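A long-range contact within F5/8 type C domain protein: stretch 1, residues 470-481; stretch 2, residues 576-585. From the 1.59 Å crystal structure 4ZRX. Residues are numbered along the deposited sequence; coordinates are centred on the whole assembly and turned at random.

Stretch 1, residues 470-481: EDWNNLPRSGWK
Stretch 2 (576-585) NMNEIGVMVI

A loop can bind a β-strand's edge by letting asparagine side chains, together with one backbone NH, replace a neighbouring strand; residues 470-481 and 576-585, burying 754 Å² between them, illustrate the principle. The apolar centre is built around Trp-480 (chi1 -54°, chi2 6°), whose ring edge meets Met-577, a selenomethionine, with CE3 3.5 Å from CG, while its CZ2 lies 4.3 Å from Val-582 CG2. Leu-475 (chi1 t, chi2 p) extends this patch: its CB sits 4.0 Å from Val-582 CG2 and 4.1 Å from Val-584 CG2.

Trp-472 (chi1 43°, chi2 -93°) turns its ring edge to the backbone, with CZ3 3.7 Å from Gly-581 N. Glycine suits this place, since an ideal CB would lie 2.4 Å from Trp-472 CE3; its absence lets Asn-473 and Gly-581 approach to 4.4 Å between CA atoms.

From Asn-473 to Asn-474 the loop runs roughly the same way as Gly-581 to Met-583 in extended strand 580-584, with Asn-474 CA 5.5 Å from Met-583 CA. Asn-473 (phi/psi -138/119, chi1 t, chi2 58°) accepts Val-582 N at OD1 (3.0 Å). Asn-474 (-118/14, chi1 p, chi2 -11°) donates N to Val-582 O (3.0 Å), then uses its carboxamide as a surrogate peptide: OD1 accepts Val-584 N at 2.8 Å and ND2 donates to Val-584 O at 2.9 Å. Selenomethionine Met-583, all m, packs SE 3.6 Å from Asp-471 O.

The remaining polar contacts centre on Arg-477 (m, t, t, chi4 76°), which starts 3-10 segment 477-479 and reaches carbonyls around 3-10 segment 577-579. Its NE and NH2 bond Ile-580 O, at 3.1 and 2.8 Å; NE also weakly bonds Met-577 O (3.3 Å). Glu-470, opening a type I turn to Asn-473, forms a salt bridge, OE1 to Arg-477 NH2 (2.8 Å). One water donates to Glu-470 OE2 and Asn-578 O, 2.6 Å from each.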

# COMPACT_ATOMS: atom_id res chain seq x y z
N GLU A 470 23.17 -8.48 0.72
CA GLU A 470 24.31 -7.62 1.10
C GLU A 470 25.51 -8.08 0.33
O GLU A 470 25.89 -9.23 0.44
CB GLU A 470 24.58 -7.80 2.60
CG GLU A 470 23.42 -7.28 3.45
CD GLU A 470 23.41 -7.76 4.90
OE1 GLU A 470 24.01 -8.84 5.25
OE2 GLU A 470 22.75 -7.04 5.68
N ASP A 471 26.12 -7.17 -0.42
CA ASP A 471 27.23 -7.52 -1.29
C ASP A 471 28.51 -7.80 -0.50
O ASP A 471 29.43 -8.37 -1.05
CB ASP A 471 27.45 -6.43 -2.34
CG ASP A 471 26.27 -6.29 -3.30
OD1 ASP A 471 25.43 -7.25 -3.44
OD2 ASP A 471 26.17 -5.20 -3.92
N TRP A 472 28.51 -7.45 0.79
CA TRP A 472 29.65 -7.64 1.71
C TRP A 472 29.54 -8.90 2.61
O TRP A 472 30.44 -9.16 3.46
CB TRP A 472 29.82 -6.38 2.57
CG TRP A 472 28.54 -5.80 3.12
CD1 TRP A 472 27.78 -4.83 2.54
CD2 TRP A 472 27.87 -6.16 4.34
NE1 TRP A 472 26.66 -4.58 3.30
CE2 TRP A 472 26.70 -5.37 4.43
CE3 TRP A 472 28.14 -7.08 5.37
CZ2 TRP A 472 25.81 -5.45 5.50
CZ3 TRP A 472 27.26 -7.17 6.45
CH2 TRP A 472 26.08 -6.36 6.49
N ASN A 473 28.48 -9.70 2.42
CA ASN A 473 28.34 -10.98 3.13
C ASN A 473 27.84 -12.01 2.15
O ASN A 473 26.74 -11.84 1.59
CB ASN A 473 27.36 -10.88 4.30
CG ASN A 473 27.25 -12.19 5.09
OD1 ASN A 473 28.24 -12.70 5.61
ND2 ASN A 473 26.04 -12.73 5.21
N ASN A 474 28.62 -13.07 1.93
CA ASN A 474 28.21 -14.12 1.00
C ASN A 474 28.04 -15.48 1.67
O ASN A 474 27.92 -16.49 0.99
CB ASN A 474 29.17 -14.20 -0.18
CG ASN A 474 30.53 -14.77 0.21
OD1 ASN A 474 30.83 -14.91 1.43
ND2 ASN A 474 31.34 -15.08 -0.78
N LEU A 475 28.00 -15.50 3.00
CA LEU A 475 27.69 -16.72 3.77
C LEU A 475 26.39 -16.45 4.54
O LEU A 475 26.41 -15.71 5.55
CB LEU A 475 28.84 -17.08 4.74
CG LEU A 475 28.72 -18.48 5.37
CD1 LEU A 475 28.80 -19.58 4.31
CD2 LEU A 475 29.84 -18.68 6.38
N PRO A 476 25.26 -17.03 4.07
CA PRO A 476 23.98 -16.64 4.69
C PRO A 476 24.01 -16.92 6.20
O PRO A 476 24.54 -17.96 6.64
CB PRO A 476 22.93 -17.52 3.98
CG PRO A 476 23.56 -17.93 2.67
CD PRO A 476 25.07 -17.93 2.89
N ARG A 477 23.48 -15.98 6.98
CA ARG A 477 23.52 -16.10 8.44
C ARG A 477 22.61 -17.20 8.99
O ARG A 477 22.78 -17.60 10.15
CB ARG A 477 23.14 -14.78 9.12
CG ARG A 477 24.02 -13.63 8.70
CD ARG A 477 23.87 -12.43 9.58
NE ARG A 477 24.70 -11.35 9.06
CZ ARG A 477 24.41 -10.59 7.99
NH1 ARG A 477 23.25 -10.76 7.31
NH2 ARG A 477 25.28 -9.64 7.61
N SER A 478 21.66 -17.68 8.16
CA SER A 478 20.84 -18.84 8.50
C SER A 478 21.66 -20.08 8.93
O SER A 478 21.15 -20.93 9.65
CB SER A 478 19.95 -19.23 7.33
OG SER A 478 20.73 -19.80 6.28
N GLY A 479 22.88 -20.22 8.43
CA GLY A 479 23.79 -21.26 8.87
C GLY A 479 24.62 -20.91 10.10
O GLY A 479 25.32 -21.78 10.62
N TRP A 480 24.59 -19.65 10.57
CA TRP A 480 25.43 -19.23 11.72
C TRP A 480 24.73 -19.51 13.02
O TRP A 480 23.52 -19.60 13.05
CB TRP A 480 25.78 -17.73 11.73
CG TRP A 480 26.42 -17.17 10.50
CD1 TRP A 480 26.64 -17.81 9.30
CD2 TRP A 480 26.81 -15.82 10.30
NE1 TRP A 480 27.19 -16.92 8.39
CE2 TRP A 480 27.27 -15.69 8.98
CE3 TRP A 480 26.80 -14.69 11.12
CZ2 TRP A 480 27.74 -14.48 8.46
CZ3 TRP A 480 27.28 -13.48 10.60
CH2 TRP A 480 27.74 -13.39 9.30
N LYS A 481 25.51 -19.60 14.09
CA LYS A 481 24.98 -19.63 15.45
C LYS A 481 25.80 -18.72 16.35
O LYS A 481 27.02 -18.80 16.34
CB LYS A 481 24.99 -21.07 16.01
CG LYS A 481 23.89 -21.92 15.40
CD LYS A 481 24.11 -23.42 15.57
CE LYS A 481 23.05 -24.17 14.72
NZ LYS A 481 22.95 -25.63 15.11
N ASN A 576 25.79 -6.81 17.08
CA ASN A 576 24.83 -7.88 16.80
C ASN A 576 25.40 -8.73 15.67
O ASN A 576 26.09 -8.22 14.78
CB ASN A 576 23.47 -7.28 16.34
CG ASN A 576 22.29 -8.32 16.32
OD1 ASN A 576 22.06 -9.07 15.33
ND2 ASN A 576 21.50 -8.32 17.39
N MSE A 577 25.07 -10.00 15.66
CA MSE A 577 25.45 -10.85 14.56
C MSE A 577 25.03 -10.33 13.14
O MSE A 577 25.73 -10.57 12.13
CB MSE A 577 24.84 -12.23 14.80
CG MSE A 577 25.48 -13.28 13.99
SE MSE A 577 24.97 -15.05 14.69
CE MSE A 577 23.25 -15.23 13.80
N ASN A 578 23.87 -9.68 13.06
CA ASN A 578 23.38 -9.09 11.80
C ASN A 578 24.20 -7.89 11.31
O ASN A 578 24.02 -7.48 10.16
CB ASN A 578 21.88 -8.69 11.90
CG ASN A 578 20.91 -9.87 11.68
OD1 ASN A 578 21.25 -10.89 11.06
ND2 ASN A 578 19.68 -9.72 12.18
N GLU A 579 25.10 -7.35 12.17
CA GLU A 579 26.02 -6.27 11.79
C GLU A 579 27.38 -6.80 11.30
O GLU A 579 28.27 -5.98 11.06
CB GLU A 579 26.27 -5.37 13.00
CG GLU A 579 24.93 -4.74 13.51
CD GLU A 579 25.15 -3.83 14.71
OE1 GLU A 579 25.69 -4.29 15.72
OE2 GLU A 579 24.76 -2.65 14.64
N ILE A 580 27.56 -8.12 11.27
CA ILE A 580 28.79 -8.69 10.81
C ILE A 580 28.52 -9.38 9.49
O ILE A 580 27.48 -10.04 9.33
CB ILE A 580 29.30 -9.71 11.85
CG1 ILE A 580 29.63 -9.00 13.17
CG2 ILE A 580 30.47 -10.48 11.30
CD1 ILE A 580 30.73 -7.97 13.07
N GLY A 581 29.46 -9.24 8.54
CA GLY A 581 29.47 -10.05 7.31
C GLY A 581 30.86 -10.63 7.12
O GLY A 581 31.85 -10.20 7.73
N VAL A 582 30.93 -11.63 6.24
CA VAL A 582 32.18 -12.19 5.80
C VAL A 582 32.10 -12.50 4.30
O VAL A 582 31.00 -12.75 3.76
CB VAL A 582 32.52 -13.49 6.61
CG1 VAL A 582 32.63 -13.20 8.11
CG2 VAL A 582 31.50 -14.65 6.37
N MSE A 583 33.28 -12.56 3.66
CA MSE A 583 33.40 -12.98 2.29
C MSE A 583 34.22 -14.24 2.27
O MSE A 583 35.40 -14.24 2.67
CB MSE A 583 34.02 -11.91 1.41
CG MSE A 583 33.14 -10.67 1.27
SE MSE A 583 31.44 -11.02 0.29
CE MSE A 583 32.19 -11.36 -1.49
N VAL A 584 33.55 -15.31 1.85
CA VAL A 584 34.16 -16.62 1.62
C VAL A 584 34.70 -16.66 0.19
O VAL A 584 34.06 -16.17 -0.76
CB VAL A 584 33.09 -17.72 1.83
CG1 VAL A 584 33.59 -19.12 1.39
CG2 VAL A 584 32.65 -17.73 3.28
N ILE A 585 35.86 -17.29 0.02
CA ILE A 585 36.49 -17.41 -1.28
C ILE A 585 35.95 -18.66 -1.96
O ILE A 585 36.18 -19.75 -1.45
CB ILE A 585 38.02 -17.47 -1.12
CG1 ILE A 585 38.48 -16.17 -0.44
CG2 ILE A 585 38.72 -17.69 -2.49
CD1 ILE A 585 39.94 -16.11 -0.09
O HOH W 1 22.25 -7.58 8.20